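Local coordinates for RNA-binding protein Smaug (Drosophila melanogaster, PDB 1OXJ) that probably binds RNA through its SAM domain, which is joined to a PHAT domain in the same RNA-binding fragment, at residues T30-L42 with S52-R65. Sequence-based numbering, arbitrary orientation.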
loop_
_atom_site.group_PDB
_atom_site.type_symbol
_atom_site.label_atom_id
_atom_site.label_comp_id
_atom_site.label_asym_id
_atom_site.label_seq_id
_atom_site.Cartn_x
_atom_site.Cartn_y
_atom_site.Cartn_z
ATOM N N THR A 30 -14.944 -3.371 10.872
ATOM C CA THR A 30 -15.027 -3.432 9.420
ATOM C C THR A 30 -14.072 -2.390 8.866
ATOM O O THR A 30 -13.631 -1.480 9.578
ATOM C CB THR A 30 -16.423 -3.087 8.903
ATOM O OG1 THR A 30 -16.689 -1.698 9.148
ATOM C CG2 THR A 30 -17.463 -3.945 9.593
ATOM N N TYR A 31 -13.773 -2.520 7.583
ATOM C CA TYR A 31 -12.883 -1.605 6.911
ATOM C C TYR A 31 -13.396 -0.162 7.043
ATOM O O TYR A 31 -12.644 0.746 7.400
ATOM C CB TYR A 31 -12.780 -2.018 5.451
ATOM C CG TYR A 31 -11.920 -1.118 4.617
ATOM C CD1 TYR A 31 -10.556 -1.364 4.464
ATOM C CD2 TYR A 31 -12.473 -0.031 3.955
ATOM C CE1 TYR A 31 -9.772 -0.548 3.661
ATOM C CE2 TYR A 31 -11.700 0.791 3.153
ATOM C CZ TYR A 31 -10.356 0.528 3.007
ATOM O OH TYR A 31 -9.603 1.328 2.182
ATOM N N GLU A 32 -14.683 0.052 6.792
ATOM C CA GLU A 32 -15.219 1.410 6.887
ATOM C C GLU A 32 -15.101 1.984 8.298
ATOM O O GLU A 32 -14.855 3.171 8.471
ATOM C CB GLU A 32 -16.686 1.442 6.431
ATOM C CG GLU A 32 -16.911 1.174 4.940
ATOM C CD GLU A 32 -16.537 -0.242 4.500
ATOM O OE1 GLU A 32 -16.793 -1.207 5.254
ATOM O OE2 GLU A 32 -15.999 -0.391 3.381
ATOM N N GLU A 33 -15.288 1.147 9.311
ATOM C CA GLU A 33 -15.183 1.615 10.691
ATOM C C GLU A 33 -13.757 2.046 11.004
ATOM O O GLU A 33 -13.544 3.048 11.701
ATOM C CB GLU A 33 -15.624 0.517 11.662
ATOM C CG GLU A 33 -17.132 0.247 11.623
ATOM C CD GLU A 33 -17.553 -0.809 12.624
ATOM O OE1 GLU A 33 -17.045 -1.953 12.546
ATOM O OE2 GLU A 33 -18.394 -0.492 13.491
ATOM N N MET A 34 -12.784 1.290 10.496
ATOM C CA MET A 34 -11.372 1.618 10.705
ATOM C C MET A 34 -11.105 3.039 10.234
ATOM O O MET A 34 -10.404 3.797 10.906
ATOM C CB MET A 34 -10.449 0.640 9.937
ATOM C CG MET A 34 -8.961 1.121 9.754
ATOM S SD MET A 34 -7.877 -0.042 8.876
ATOM C CE MET A 34 -8.432 0.182 7.199
ATOM N N LEU A 35 -11.671 3.402 9.085
ATOM C CA LEU A 35 -11.464 4.737 8.522
ATOM C C LEU A 35 -12.166 5.854 9.288
ATOM O O LEU A 35 -11.950 7.028 9.005
ATOM C CB LEU A 35 -11.888 4.772 7.047
ATOM C CG LEU A 35 -11.079 3.850 6.127
ATOM C CD1 LEU A 35 -11.550 4.011 4.688
ATOM C CD2 LEU A 35 -9.594 4.171 6.240
ATOM N N LEU A 36 -12.996 5.487 10.262
ATOM C CA LEU A 36 -13.707 6.475 11.073
ATOM C C LEU A 36 -12.967 6.753 12.375
ATOM O O LEU A 36 -13.385 7.596 13.169
ATOM C CB LEU A 36 -15.121 5.983 11.391
ATOM C CG LEU A 36 -16.045 5.834 10.180
ATOM C CD1 LEU A 36 -17.409 5.330 10.630
ATOM C CD2 LEU A 36 -16.169 7.173 9.473
ATOM N N ILE A 37 -11.863 6.047 12.589
ATOM C CA ILE A 37 -11.071 6.205 13.805
ATOM C C ILE A 37 -10.435 7.581 13.954
ATOM O O ILE A 37 -9.815 8.097 13.019
ATOM C CB ILE A 37 -9.956 5.142 13.871
ATOM C CG1 ILE A 37 -10.572 3.769 14.149
ATOM C CG2 ILE A 37 -8.932 5.516 14.931
ATOM C CD1 ILE A 37 -9.584 2.618 14.081
ATOM N N THR A 38 -10.593 8.162 15.140
ATOM C CA THR A 38 -10.026 9.471 15.463
ATOM C C THR A 38 -9.178 9.343 16.723
ATOM O O THR A 38 -9.352 8.397 17.502
ATOM C CB THR A 38 -11.130 10.518 15.720
ATOM O OG1 THR A 38 -12.033 10.029 16.718
ATOM C CG2 THR A 38 -11.896 10.810 14.444
ATOM N N GLU A 39 -8.261 10.288 16.925
ATOM C CA GLU A 39 -7.388 10.265 18.095
ATOM C C GLU A 39 -8.216 10.278 19.372
ATOM O O GLU A 39 -7.874 9.624 20.362
ATOM C CB GLU A 39 -6.439 11.476 18.078
ATOM C CG GLU A 39 -5.518 11.573 19.286
ATOM C CD GLU A 39 -4.537 12.740 19.192
ATOM O OE1 GLU A 39 -4.926 13.813 18.689
ATOM O OE2 GLU A 39 -3.382 12.590 19.633
ATOM N N ASP A 40 -9.319 11.019 19.326
ATOM C CA ASP A 40 -10.226 11.164 20.456
ATOM C C ASP A 40 -10.867 9.824 20.822
ATOM O O ASP A 40 -10.966 9.469 21.994
ATOM C CB ASP A 40 -11.282 12.206 20.093
ATOM C CG ASP A 40 -12.101 12.647 21.275
ATOM O OD1 ASP A 40 -11.554 12.720 22.398
ATOM O OD2 ASP A 40 -13.298 12.942 21.076
ATOM N N PHE A 41 -11.294 9.078 19.806
ATOM C CA PHE A 41 -11.898 7.771 20.018
ATOM C C PHE A 41 -10.892 6.816 20.658
ATOM O O PHE A 41 -11.221 6.085 21.592
ATOM C CB PHE A 41 -12.365 7.181 18.678
ATOM C CG PHE A 41 -12.534 5.682 18.700
ATOM C CD1 PHE A 41 -13.599 5.093 19.376
ATOM C CD2 PHE A 41 -11.591 4.858 18.083
ATOM C CE1 PHE A 41 -13.720 3.710 19.445
ATOM C CE2 PHE A 41 -11.702 3.474 18.144
ATOM C CZ PHE A 41 -12.767 2.893 18.827
ATOM N N LEU A 42 -9.670 6.813 20.140
ATOM C CA LEU A 42 -8.640 5.922 20.656
ATOM C C LEU A 42 -8.323 6.193 22.124
ATOM O O LEU A 42 -8.234 5.262 22.932
ATOM C CB LEU A 42 -7.369 6.042 19.806
ATOM C CG LEU A 42 -7.534 5.586 18.354
ATOM C CD1 LEU A 42 -6.289 5.959 17.556
ATOM C CD2 LEU A 42 -7.789 4.065 18.316
ATOM N N SER A 52 -2.394 6.944 20.294
ATOM C CA SER A 52 -3.655 7.457 19.758
ATOM C C SER A 52 -3.332 8.439 18.644
ATOM O O SER A 52 -3.895 8.370 17.550
ATOM C CB SER A 52 -4.468 8.170 20.847
ATOM O OG SER A 52 -4.977 7.255 21.804
ATOM N N HIS A 53 -2.410 9.354 18.928
ATOM C CA HIS A 53 -2.007 10.345 17.943
ATOM C C HIS A 53 -1.355 9.686 16.726
ATOM O O HIS A 53 -1.701 9.991 15.588
ATOM C CB HIS A 53 -1.031 11.351 18.568
ATOM C CG HIS A 53 -0.625 12.449 17.634
ATOM N ND1 HIS A 53 -1.537 13.304 17.052
ATOM C CD2 HIS A 53 0.590 12.813 17.161
ATOM C CE1 HIS A 53 -0.900 14.146 16.257
ATOM N NE2 HIS A 53 0.391 13.870 16.305
ATOM N N LYS A 54 -0.418 8.774 16.965
ATOM C CA LYS A 54 0.268 8.106 15.871
ATOM C C LYS A 54 -0.671 7.283 14.991
ATOM O O LYS A 54 -0.619 7.375 13.767
ATOM C CB LYS A 54 1.377 7.205 16.407
ATOM C CG LYS A 54 2.217 6.576 15.314
ATOM C CD LYS A 54 3.239 5.627 15.914
ATOM C CE LYS A 54 4.167 5.067 14.854
ATOM N NZ LYS A 54 5.155 4.125 15.450
ATOM N N LEU A 55 -1.528 6.480 15.610
ATOM C CA LEU A 55 -2.456 5.660 14.840
ATOM C C LEU A 55 -3.446 6.546 14.089
ATOM O O LEU A 55 -3.800 6.264 12.946
ATOM C CB LEU A 55 -3.198 4.681 15.759
ATOM C CG LEU A 55 -4.142 3.683 15.079
ATOM C CD1 LEU A 55 -3.430 2.969 13.939
ATOM C CD2 LEU A 55 -4.629 2.677 16.112
ATOM N N ALA A 56 -3.879 7.632 14.720
ATOM C CA ALA A 56 -4.816 8.532 14.061
ATOM C C ALA A 56 -4.146 9.115 12.819
ATOM O O ALA A 56 -4.780 9.266 11.779
ATOM C CB ALA A 56 -5.238 9.651 15.015
ATOM N N LEU A 57 -2.863 9.439 12.938
ATOM C CA LEU A 57 -2.106 9.987 11.814
ATOM C C LEU A 57 -1.995 8.959 10.696
ATOM O O LEU A 57 -2.119 9.294 9.519
ATOM C CB LEU A 57 -0.697 10.388 12.255
ATOM C CG LEU A 57 -0.562 11.607 13.166
ATOM C CD1 LEU A 57 0.916 11.849 13.458
ATOM C CD2 LEU A 57 -1.186 12.825 12.491
ATOM N N CYS A 58 -1.757 7.707 11.071
ATOM C CA CYS A 58 -1.632 6.635 10.088
ATOM C C CYS A 58 -2.953 6.408 9.368
ATOM O O CYS A 58 -2.971 6.174 8.161
ATOM C CB CYS A 58 -1.167 5.341 10.766
ATOM S SG CYS A 58 0.527 5.414 11.385
ATOM N N ILE A 59 -4.058 6.476 10.111
ATOM C CA ILE A 59 -5.383 6.295 9.524
ATOM C C ILE A 59 -5.644 7.447 8.550
ATOM O O ILE A 59 -6.216 7.257 7.472
ATOM C CB ILE A 59 -6.475 6.274 10.631
ATOM C CG1 ILE A 59 -6.308 5.026 11.506
ATOM C CG2 ILE A 59 -7.865 6.314 10.014
ATOM C CD1 ILE A 59 -6.711 3.718 10.833
ATOM N N ASP A 60 -5.216 8.648 8.930
ATOM C CA ASP A 60 -5.395 9.798 8.055
ATOM C C ASP A 60 -4.612 9.562 6.770
ATOM O O ASP A 60 -5.104 9.846 5.677
ATOM C CB ASP A 60 -4.915 11.084 8.735
ATOM C CG ASP A 60 -5.798 11.487 9.894
ATOM O OD1 ASP A 60 -7.029 11.557 9.695
ATOM O OD2 ASP A 60 -5.269 11.732 10.998
ATOM N N LYS A 61 -3.403 9.020 6.896
ATOM C CA LYS A 61 -2.594 8.753 5.715
ATOM C C LYS A 61 -3.261 7.691 4.851
ATOM O O LYS A 61 -3.109 7.692 3.633
ATOM C CB LYS A 61 -1.179 8.306 6.105
ATOM C CG LYS A 61 -0.366 9.415 6.749
ATOM C CD LYS A 61 1.107 9.055 6.872
ATOM C CE LYS A 61 1.877 10.194 7.523
ATOM N NZ LYS A 61 3.332 9.902 7.605
ATOM N N LEU A 62 -3.996 6.779 5.484
ATOM C CA LEU A 62 -4.700 5.746 4.733
ATOM C C LEU A 62 -5.693 6.440 3.818
ATOM O O LEU A 62 -5.852 6.073 2.651
ATOM C CB LEU A 62 -5.460 4.793 5.670
ATOM C CG LEU A 62 -4.649 3.750 6.443
ATOM C CD1 LEU A 62 -5.608 2.758 7.140
ATOM C CD2 LEU A 62 -3.735 3.001 5.467
ATOM N N LYS A 63 -6.349 7.467 4.346
ATOM C CA LYS A 63 -7.343 8.197 3.568
ATOM C C LYS A 63 -6.735 8.944 2.390
ATOM O O LYS A 63 -7.432 9.252 1.428
ATOM C CB LYS A 63 -8.109 9.186 4.455
ATOM C CG LYS A 63 -8.854 8.566 5.627
ATOM C CD LYS A 63 -9.705 9.625 6.321
ATOM C CE LYS A 63 -9.993 9.279 7.770
ATOM N NZ LYS A 63 -8.777 9.420 8.634
ATOM N N GLU A 64 -5.437 9.220 2.454
ATOM C CA GLU A 64 -4.759 9.934 1.372
ATOM C C GLU A 64 -4.194 9.027 0.278
ATOM O O GLU A 64 -3.738 9.502 -0.759
ATOM C CB GLU A 64 -3.627 10.791 1.934
ATOM C CG GLU A 64 -4.098 12.025 2.691
ATOM C CD GLU A 64 -5.092 12.849 1.887
ATOM O OE1 GLU A 64 -4.781 13.208 0.729
ATOM O OE2 GLU A 64 -6.187 13.137 2.416
ATOM N N ARG A 65 -4.242 7.718 0.497
ATOM C CA ARG A 65 -3.706 6.785 -0.479
ATOM C C ARG A 65 -4.122 7.038 -1.927
ATOM O O ARG A 65 -3.269 7.074 -2.818
ATOM C CB ARG A 65 -4.055 5.353 -0.080
ATOM C CG ARG A 65 -3.236 4.835 1.092
ATOM C CD ARG A 65 -3.709 3.466 1.512
ATOM N NE ARG A 65 -5.116 3.489 1.930
ATOM C CZ ARG A 65 -5.801 2.401 2.256
ATOM N NH1 ARG A 65 -5.203 1.217 2.215
ATOM N NH2 ARG A 65 -7.082 2.491 2.604
HETATM O O HOH W 1 -7.915 10.059 11.837
#
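Met34 keeps its chain extended through chi2 and bends only at its last torsion (chi3 75°), which lays CG on Ile59 and turns the methyl back over Leu62. This is part of the hydrophobic core of the SAM domain, a small helical bundle in which two short helices, 31-34 and 39-44, and the turn between them pack on the long helix 49-77. Met34 CG lies 3.6 Å from Ile59 CD1, while its CE meets Leu62 CD1 at 3.8 Å, the side chains of Met34 and Leu62 crossing at about a right angle; Trp13 of helix 10-16 also touches Ile59 and Leu62. Beyond the type I turn from Met34 to Ile37, the start of helix 39-44 comes against Ala56, whose small CB sits 3.6 Å from Glu39 N. There Glu39, extended through chi2, runs its CB and CG over Ala56 and the backbone of Ser52 and His53. Replacing it with an alanine would probably leave the backbone of Ser52 and His53 without the CG that lies over it, and take the carboxylate away from beside His53. Three residues on, Leu42 sets CD1 3.8 Å from Leu55 CB and packs CB against Ser52, whose OG bonds to Thr48 O. A water hydrogen-bonded to Ile37 O and Asp60 OD1 bridges turn and helix; the same OD1 takes a salt bridge from Lys63 NZ, which approaches from above the carboxylate plane. At the far end Arg65 is held by hydrogen bonds from NE to Leu62 O, in the preceding turn of its helix, and from NH1 to Pro97 O and Thr96 OG1, and its NH2 gives a weak, bent bond to Tyr31 OH, 2.8 Å long with an N-H...O angle of 122°.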